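Local coordinates for ankyrin repeat and SAM domain-containing protein 3 (Homo sapiens, PDB 4NL9), which self-associates through its SAM domain, the part described here, and may take part in vasopressin signaling in the kidney, at residues 14-27 against 48-62. The protein carries 1 engineered substitution. Residues are numbered along the deposited sequence; the frame is centred on the assembly and turned at random.
Sequences LLEQIGCLKYLQVF and IGITLFGPKRKMTSA
Tyr23 and Met59 meet at the middle of this largely apolar contact, where the bend between helices 11-17 and 24-29 packs on helix 53-65 and the loop before it. The methyl CE of Met59 lies 3.7 Å from Tyr23 CD2 and also reaches Cys20 CB. Extended beyond CG, the unbranched thioether chain carries SD to 3.9 Å from Phe27 CZ, a Met-aromatic contact at the ring's edge, in its plane. The long Tyr23 ring spans two further partners: CD1 meets Ile50 CD1 at 3.5 Å, while CE2 rests against Pro55 CB. Proline suits this first helical turn, where its missing N-H costs no helix bond. Were Tyr23 cut back to an alanine, a gap would probably open between Ile50 and Pro55, leaving the Met59 methyl freer to move. Branched side chains meet tightly where Val26 CG1 presses on Ile48 CG2 (3.5 Å), and the small Ala62 leaves room for Leu14 CD2.

One hydrogen bond joins the segments. Lys58 NZ lies 2.9 Å from Ile18 O, at a C=O...N angle of 155°. Lysine's long chain suits both tasks, packing CE 3.9 Å from Cys20 SG while the ammonium reaches the carbonyl. That ammonium also forms a salt bridge to an acidic side chain of another protein's chain. Apolar packing thus joins these parts of the five-helix SAM fold, while Lys58 links the C-terminal end of helix 11-17 to an interface with a different protein.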
ATOM      1  N   LEU A  14       3.892   6.180 -13.643  1.00 18.26           N
ATOM      2  CA  LEU A  14       3.021   5.965 -12.500  1.00 17.93           C
ATOM      3  C   LEU A  14       3.740   5.149 -11.431  1.00 16.11           C
ATOM      4  O   LEU A  14       3.754   5.528 -10.270  1.00 18.16           O
ATOM      5  CB  LEU A  14       1.707   5.285 -12.927  1.00 16.93           C
ATOM      6  CG  LEU A  14       0.622   5.111 -11.856  1.00 17.13           C
ATOM      7  CD1 LEU A  14      -0.766   5.068 -12.484  1.00 16.48           C
ATOM      8  CD2 LEU A  14       0.840   3.829 -11.041  1.00 17.46           C
ATOM      9  N   LEU A  15       4.314   4.015 -11.830  1.00 14.66           N
ATOM     10  CA  LEU A  15       4.991   3.133 -10.883  1.00 17.21           C
ATOM     11  C   LEU A  15       6.170   3.834 -10.201  1.00 18.41           C
ATOM     12  O   LEU A  15       6.425   3.612  -9.016  1.00 19.30           O
ATOM     13  CB  LEU A  15       5.445   1.845 -11.587  1.00 17.82           C
ATOM     14  CG  LEU A  15       4.300   0.960 -12.095  1.00 15.38           C
ATOM     15  CD1 LEU A  15       4.824  -0.304 -12.755  1.00 15.76           C
ATOM     16  CD2 LEU A  15       3.332   0.611 -10.973  1.00 18.96           C
ATOM     17  N   GLU A  16       6.870   4.684 -10.942  1.00 16.93           N
ATOM     18  CA  GLU A  16       7.984   5.435 -10.368  1.00 20.69           C
ATOM     19  C   GLU A  16       7.482   6.332  -9.241  1.00 22.55           C
ATOM     20  O   GLU A  16       8.101   6.421  -8.174  1.00 22.69           O
ATOM     21  CB  GLU A  16       8.691   6.276 -11.430  1.00 21.90           C
ATOM     22  CG  GLU A  16       9.827   7.121 -10.873  1.00 25.54           C
ATOM     23  CD  GLU A  16      10.603   7.848 -11.950  1.00 41.53           C
ATOM     24  OE1 GLU A  16      10.043   8.077 -13.045  1.00 46.90           O
ATOM     25  OE2 GLU A  16      11.780   8.187 -11.700  1.00 49.92           O
ATOM     26  N   GLN A  17       6.348   6.976  -9.484  1.00 21.87           N
ATOM     27  CA  GLN A  17       5.764   7.902  -8.524  1.00 28.06           C
ATOM     28  C   GLN A  17       5.416   7.206  -7.211  1.00 25.77           C
ATOM     29  O   GLN A  17       5.586   7.777  -6.136  1.00 26.28           O
ATOM     30  CB  GLN A  17       4.531   8.576  -9.134  1.00 39.55           C
ATOM     31  CG  GLN A  17       4.122   9.879  -8.462  1.00 50.66           C
ATOM     32  CD  GLN A  17       3.065  10.637  -9.252  1.00 57.23           C
ATOM     33  OE1 GLN A  17       2.758  10.290 -10.396  1.00 59.52           O
ATOM     34  NE2 GLN A  17       2.501  11.675  -8.644  1.00 58.24           N
ATOM     35  N   ILE A  18       4.949   5.964  -7.294  1.00 20.96           N
ATOM     36  CA  ILE A  18       4.572   5.223  -6.095  1.00 20.70           C
ATOM     37  C   ILE A  18       5.634   4.226  -5.601  1.00 20.41           C
ATOM     38  O   ILE A  18       5.356   3.378  -4.749  1.00 24.19           O
ATOM     39  CB  ILE A  18       3.201   4.532  -6.269  1.00 20.74           C
ATOM     40  CG1 ILE A  18       3.224   3.530  -7.426  1.00 18.42           C
ATOM     41  CG2 ILE A  18       2.120   5.573  -6.521  1.00 27.23           C
ATOM     42  CD1 ILE A  18       1.939   2.722  -7.544  1.00 20.87           C
ATOM     43  N   GLY A  19       6.850   4.336  -6.135  1.00 18.60           N
ATOM     44  CA  GLY A  19       7.954   3.491  -5.709  1.00 22.65           C
ATOM     45  C   GLY A  19       7.737   2.017  -5.993  1.00 24.16           C
ATOM     46  O   GLY A  19       8.114   1.150  -5.205  1.00 24.83           O
ATOM     47  N   CYS A  20       7.136   1.727  -7.138  1.00 17.13           N
ATOM     48  CA  CYS A  20       6.795   0.355  -7.479  1.00 17.18           C
ATOM     49  C   CYS A  20       7.390  -0.115  -8.805  1.00 15.88           C
ATOM     50  O   CYS A  20       6.856  -1.028  -9.443  1.00 14.43           O
ATOM     51  CB  CYS A  20       5.276   0.187  -7.499  1.00 15.11           C
ATOM     52  SG  CYS A  20       4.534   0.129  -5.835  1.00 20.22           S
ATOM     53  N   LEU A  21       8.510   0.477  -9.209  1.00 14.91           N
ATOM     54  CA  LEU A  21       9.125   0.079 -10.477  1.00 14.31           C
ATOM     55  C   LEU A  21       9.618  -1.369 -10.473  1.00 14.56           C
ATOM     56  O   LEU A  21       9.837  -1.959 -11.534  1.00 16.00           O
ATOM     57  CB  LEU A  21      10.240   1.041 -10.905  1.00 16.97           C
ATOM     58  CG  LEU A  21       9.749   2.287 -11.641  1.00 16.71           C
ATOM     59  CD1 LEU A  21      10.905   3.255 -11.804  1.00 16.66           C
ATOM     60  CD2 LEU A  21       9.113   1.973 -13.008  1.00 17.04           C
ATOM     61  N   LYS A  22       9.771  -1.958  -9.288  1.00 16.90           N
ATOM     62  CA  LYS A  22      10.138  -3.367  -9.218  1.00 16.96           C
ATOM     63  C   LYS A  22       9.073  -4.273  -9.853  1.00 15.97           C
ATOM     64  O   LYS A  22       9.346  -5.436 -10.136  1.00 19.40           O
ATOM     65  CB  LYS A  22      10.410  -3.798  -7.769  1.00 17.73           C
ATOM     66  CG  LYS A  22       9.178  -3.743  -6.890  1.00 18.80           C
ATOM     67  CD  LYS A  22       9.502  -4.060  -5.431  1.00 26.04           C
ATOM     68  CE  LYS A  22       9.659  -5.555  -5.210  1.00 30.16           C
ATOM     69  NZ  LYS A  22       9.718  -5.892  -3.753  1.00 33.65           N
ATOM     70  N   TYR A  23       7.870  -3.740 -10.094  1.00 13.24           N
ATOM     71  CA  TYR A  23       6.798  -4.520 -10.713  1.00 14.88           C
ATOM     72  C   TYR A  23       6.553  -4.203 -12.193  1.00 13.67           C
ATOM     73  O   TYR A  23       5.677  -4.807 -12.826  1.00 16.48           O
ATOM     74  CB  TYR A  23       5.489  -4.393  -9.920  1.00 13.97           C
ATOM     75  CG  TYR A  23       5.635  -4.929  -8.523  1.00 15.92           C
ATOM     76  CD1 TYR A  23       5.733  -6.301  -8.297  1.00 16.87           C
ATOM     77  CD2 TYR A  23       5.726  -4.072  -7.439  1.00 14.16           C
ATOM     78  CE1 TYR A  23       5.897  -6.801  -7.021  1.00 16.13           C
ATOM     79  CE2 TYR A  23       5.878  -4.559  -6.164  1.00 15.70           C
ATOM     80  CZ  TYR A  23       5.963  -5.920  -5.962  1.00 15.66           C
ATOM     81  OH  TYR A  23       6.136  -6.383  -4.680  1.00 19.44           O
ATOM     82  N   LEU A  24       7.329  -3.281 -12.750  1.00 13.65           N
ATOM     83  CA  LEU A  24       7.065  -2.850 -14.122  1.00 13.78           C
ATOM     84  C   LEU A  24       7.161  -4.006 -15.119  1.00 14.45           C
ATOM     85  O   LEU A  24       6.305  -4.156 -15.984  1.00 17.33           O
ATOM     86  CB  LEU A  24       8.014  -1.716 -14.529  1.00 14.24           C
ATOM     87  CG  LEU A  24       7.910  -1.246 -15.990  1.00 14.58           C
ATOM     88  CD1 LEU A  24       6.541  -0.632 -16.300  1.00 16.16           C
ATOM     89  CD2 LEU A  24       9.021  -0.267 -16.343  1.00 15.10           C
ATOM     90  N   GLN A  25       8.195  -4.831 -15.007  1.00 15.89           N
ATOM     91  CA  GLN A  25       8.374  -5.895 -15.992  1.00 18.57           C
ATOM     92  C   GLN A  25       7.298  -6.979 -15.882  1.00 16.35           C
ATOM     93  O   GLN A  25       6.952  -7.610 -16.877  1.00 17.93           O
ATOM     94  CB  GLN A  25       9.790  -6.477 -15.937  1.00 24.22           C
ATOM     95  CG  GLN A  25      10.861  -5.443 -16.277  1.00 27.32           C
ATOM     96  CD  GLN A  25      12.161  -6.053 -16.781  1.00 35.28           C
ATOM     97  OE1 GLN A  25      12.678  -7.013 -16.210  1.00 39.04           O
ATOM     98  NE2 GLN A  25      12.694  -5.491 -17.863  1.00 38.23           N
ATOM     99  N   VAL A  26       6.749  -7.175 -14.688  1.00 16.43           N
ATOM    100  CA  VAL A  26       5.620  -8.084 -14.541  1.00 15.83           C
ATOM    101  C   VAL A  26       4.430  -7.592 -15.367  1.00 14.38           C
ATOM    102  O   VAL A  26       3.802  -8.365 -16.100  1.00 14.95           O
ATOM    103  CB  VAL A  26       5.222  -8.276 -13.069  1.00 17.46           C
ATOM    104  CG1 VAL A  26       3.899  -8.981 -12.974  1.00 20.41           C
ATOM    105  CG2 VAL A  26       6.281  -9.080 -12.340  1.00 23.43           C
ATOM    106  N   PHE A  27       4.137  -6.296 -15.284  1.00 14.29           N
ATOM    107  CA  PHE A  27       3.057  -5.735 -16.087  1.00 13.99           C
ATOM    108  C   PHE A  27       3.362  -5.815 -17.584  1.00 14.70           C
ATOM    109  O   PHE A  27       2.496  -6.194 -18.384  1.00 15.07           O
ATOM    110  CB  PHE A  27       2.757  -4.285 -15.676  1.00 13.26           C
ATOM    111  CG  PHE A  27       2.070  -4.163 -14.341  1.00 13.03           C
ATOM    112  CD1 PHE A  27       0.776  -4.630 -14.171  1.00 13.83           C
ATOM    113  CD2 PHE A  27       2.716  -3.585 -13.259  1.00 13.50           C
ATOM    114  CE1 PHE A  27       0.134  -4.527 -12.949  1.00 13.89           C
ATOM    115  CE2 PHE A  27       2.083  -3.479 -12.030  1.00 14.19           C
ATOM    116  CZ  PHE A  27       0.784  -3.958 -11.872  1.00 14.55           C
ATOM    117  N   ILE A  48      -2.056 -10.936 -11.049  1.00 12.41           N
ATOM    118  CA  ILE A  48      -0.868 -10.663 -11.879  1.00 12.93           C
ATOM    119  C   ILE A  48       0.440 -10.943 -11.113  1.00 12.68           C
ATOM    120  O   ILE A  48       1.491 -11.209 -11.714  1.00 14.87           O
ATOM    121  CB  ILE A  48      -0.916  -9.198 -12.404  1.00 16.82           C
ATOM    122  CG1 ILE A  48      -2.009  -9.044 -13.460  1.00 21.03           C
ATOM    123  CG2 ILE A  48       0.416  -8.749 -13.000  1.00 22.48           C
ATOM    124  CD1 ILE A  48      -2.352  -7.589 -13.784  1.00 22.15           C
ATOM    125  N   GLY A  49       0.379 -10.894  -9.779  1.00 12.25           N
ATOM    126  CA  GLY A  49       1.555 -11.155  -8.974  1.00 14.46           C
ATOM    127  C   GLY A  49       1.905 -10.059  -7.987  1.00 13.03           C
ATOM    128  O   GLY A  49       2.976 -10.091  -7.379  1.00 14.39           O
ATOM    129  N   ILE A  50       1.015  -9.084  -7.815  1.00 12.25           N
ATOM    130  CA  ILE A  50       1.241  -8.060  -6.799  1.00 14.84           C
ATOM    131  C   ILE A  50       0.633  -8.600  -5.512  1.00 14.60           C
ATOM    132  O   ILE A  50      -0.494  -8.263  -5.155  1.00 15.12           O
ATOM    133  CB  ILE A  50       0.626  -6.683  -7.169  1.00 13.25           C
ATOM    134  CG1 ILE A  50       0.871  -6.324  -8.642  1.00 12.45           C
ATOM    135  CG2 ILE A  50       1.193  -5.583  -6.267  1.00 14.55           C
ATOM    136  CD1 ILE A  50       2.331  -6.403  -9.086  1.00 13.79           C
ATOM    137  N   THR A  51       1.380  -9.475  -4.840  1.00 13.04           N
ATOM    138  CA  THR A  51       0.808 -10.258  -3.746  1.00 12.96           C
ATOM    139  C   THR A  51       0.984  -9.626  -2.381  1.00 14.19           C
ATOM    140  O   THR A  51       0.292 -10.022  -1.439  1.00 15.88           O
ATOM    141  CB  THR A  51       1.382 -11.692  -3.697  1.00 12.95           C
ATOM    142  OG1 THR A  51       2.747 -11.667  -3.257  1.00 14.66           O
ATOM    143  CG2 THR A  51       1.297 -12.354  -5.060  1.00 16.66           C
ATOM    144  N   LEU A  52       1.860  -8.638  -2.265  1.00 12.23           N
ATOM    145  CA  LEU A  52       2.107  -8.003  -0.967  1.00 13.87           C
ATOM    146  C   LEU A  52       1.188  -6.817  -0.713  1.00 13.62           C
ATOM    147  O   LEU A  52       0.807  -6.089  -1.640  1.00 14.65           O
ATOM    148  CB  LEU A  52       3.563  -7.582  -0.856  1.00 14.52           C
ATOM    149  CG  LEU A  52       4.578  -8.689  -1.142  1.00 13.48           C
ATOM    150  CD1 LEU A  52       5.989  -8.143  -1.050  1.00 14.69           C
ATOM    151  CD2 LEU A  52       4.392  -9.848  -0.157  1.00 15.11           C
ATOM    152  N   PHE A  53       0.812  -6.614   0.549  1.00 13.21           N
ATOM    153  CA  PHE A  53      -0.209  -5.629   0.855  1.00 12.87           C
ATOM    154  C   PHE A  53       0.189  -4.202   0.450  1.00 14.12           C
ATOM    155  O   PHE A  53      -0.618  -3.452  -0.118  1.00 13.73           O
ATOM    156  CB  PHE A  53      -0.547  -5.653   2.351  1.00 13.02           C
ATOM    157  CG  PHE A  53      -1.807  -4.912   2.684  1.00 17.20           C
ATOM    158  CD1 PHE A  53      -1.820  -3.530   2.765  1.00 20.19           C
ATOM    159  CD2 PHE A  53      -2.988  -5.601   2.866  1.00 22.92           C
ATOM    160  CE1 PHE A  53      -3.008  -2.850   3.032  1.00 17.91           C
ATOM    161  CE2 PHE A  53      -4.167  -4.925   3.142  1.00 24.88           C
ATOM    162  CZ  PHE A  53      -4.167  -3.554   3.221  1.00 21.82           C
ATOM    163  N   GLY A  54       1.418  -3.818   0.774  1.00 12.76           N
ATOM    164  CA  GLY A  54       1.872  -2.456   0.570  1.00 13.04           C
ATOM    165  C   GLY A  54       1.819  -1.994  -0.875  1.00 13.25           C
ATOM    166  O   GLY A  54       1.136  -1.021  -1.183  1.00 14.06           O
ATOM    167  N   PRO A  55       2.527  -2.701  -1.763  1.00 14.09           N
ATOM    168  CA  PRO A  55       2.517  -2.286  -3.172  1.00 13.88           C
ATOM    169  C   PRO A  55       1.122  -2.339  -3.779  1.00 14.71           C
ATOM    170  O   PRO A  55       0.753  -1.463  -4.560  1.00 14.40           O
ATOM    171  CB  PRO A  55       3.405  -3.330  -3.847  1.00 15.19           C
ATOM    172  CG  PRO A  55       4.264  -3.874  -2.775  1.00 21.94           C
ATOM    173  CD  PRO A  55       3.505  -3.769  -1.495  1.00 13.74           C
ATOM    174  N   LYS A  56       0.349  -3.355  -3.422  1.00 13.25           N
ATOM    175  CA  LYS A  56      -0.989  -3.482  -3.981  1.00 12.05           C
ATOM    176  C   LYS A  56      -1.852  -2.301  -3.539  1.00 13.03           C
ATOM    177  O   LYS A  56      -2.659  -1.785  -4.318  1.00 14.29           O
ATOM    178  CB  LYS A  56      -1.599  -4.836  -3.607  1.00 12.37           C
ATOM    179  CG  LYS A  56      -3.013  -5.074  -4.087  1.00 12.59           C
ATOM    180  CD  LYS A  56      -3.333  -6.578  -4.178  1.00 16.94           C
ATOM    181  CE  LYS A  56      -2.815  -7.359  -2.986  1.00 18.61           C
ATOM    182  NZ  LYS A  56      -3.551  -6.954  -1.747  1.00 19.73           N
ATOM    183  N   ARG A  57      -1.680  -1.862  -2.293  1.00 13.70           N
ATOM    184  CA  ARG A  57      -2.439  -0.716  -1.798  1.00 13.15           C
ATOM    185  C   ARG A  57      -2.005   0.591  -2.471  1.00 14.00           C
ATOM    186  O   ARG A  57      -2.841   1.431  -2.823  1.00 13.26           O
ATOM    187  CB  ARG A  57      -2.317  -0.619  -0.268  1.00 13.86           C
ATOM    188  CG  ARG A  57      -2.907   0.652   0.354  1.00 13.25           C
ATOM    189  CD  ARG A  57      -4.383   0.870   0.029  1.00 13.32           C
ATOM    190  NE  ARG A  57      -5.221  -0.278   0.359  1.00 14.98           N
ATOM    191  CZ  ARG A  57      -5.765  -0.507   1.553  1.00 14.86           C
ATOM    192  NH1 ARG A  57      -6.531  -1.575   1.724  1.00 14.67           N
ATOM    193  NH2 ARG A  57      -5.546   0.322   2.572  1.00 15.07           N
ATOM    194  N   LYS A  58      -0.703   0.772  -2.683  1.00 13.58           N
ATOM    195  CA  LYS A  58      -0.256   1.981  -3.364  1.00 14.71           C
ATOM    196  C   LYS A  58      -0.783   2.007  -4.789  1.00 13.28           C
ATOM    197  O   LYS A  58      -1.120   3.067  -5.314  1.00 15.73           O
ATOM    198  CB  LYS A  58       1.258   2.104  -3.326  1.00 17.62           C
ATOM    199  CG  LYS A  58       1.759   2.365  -1.910  1.00 19.42           C
ATOM    200  CD  LYS A  58       3.192   2.832  -1.882  1.00 25.84           C
ATOM    201  CE  LYS A  58       4.126   1.718  -2.307  1.00 33.25           C
ATOM    202  NZ  LYS A  58       5.566   2.078  -2.139  1.00 36.86           N
ATOM    203  N   MET A  59      -0.892   0.826  -5.394  1.00 12.97           N
ATOM    204  CA  MET A  59      -1.439   0.744  -6.746  1.00 14.28           C
ATOM    205  C   MET A  59      -2.938   1.009  -6.801  1.00 15.20           C
ATOM    206  O   MET A  59      -3.399   1.741  -7.668  1.00 15.15           O
ATOM    207  CB  MET A  59      -1.112  -0.595  -7.394  1.00 14.47           C
ATOM    208  CG  MET A  59       0.358  -0.751  -7.724  1.00 14.56           C
ATOM    209  SD  MET A  59       0.690  -2.426  -8.308  1.00 13.74           S
ATOM    210  CE  MET A  59       2.474  -2.504  -8.141  1.00 16.93           C
ATOM    211  N   THR A  60      -3.704   0.423  -5.888  1.00 13.44           N
ATOM    212  CA  THR A  60      -5.141   0.708  -5.892  1.00 13.12           C
ATOM    213  C   THR A  60      -5.411   2.188  -5.580  1.00 17.04           C
ATOM    214  O   THR A  60      -6.322   2.795  -6.153  1.00 15.29           O
ATOM    215  CB  THR A  60      -5.962  -0.219  -4.966  1.00 15.65           C
ATOM    216  OG1 THR A  60      -5.498  -0.090  -3.620  1.00 16.02           O
ATOM    217  CG2 THR A  60      -5.852  -1.674  -5.407  1.00 15.98           C
ATOM    218  N   SER A  61      -4.596   2.777  -4.709  1.00 14.46           N
ATOM    219  CA  SER A  61      -4.675   4.216  -4.453  1.00 17.44           C
ATOM    220  C   SER A  61      -4.398   5.049  -5.707  1.00 19.31           C
ATOM    221  O   SER A  61      -5.117   6.002  -5.993  1.00 22.32           O
ATOM    222  CB  SER A  61      -3.711   4.613  -3.341  1.00 18.20           C
ATOM    223  OG  SER A  61      -4.126   4.047  -2.109  1.00 22.14           O
ATOM    224  N   ALA A  62      -3.361   4.677  -6.450  1.00 18.51           N
ATOM    225  CA  ALA A  62      -2.997   5.389  -7.668  1.00 17.59           C
ATOM    226  C   ALA A  62      -4.090   5.270  -8.717  1.00 17.97           C
ATOM    227  O   ALA A  62      -4.394   6.229  -9.422  1.00 18.48           O
ATOM    228  CB  ALA A  62      -1.680   4.861  -8.215  1.00 17.43           C
TER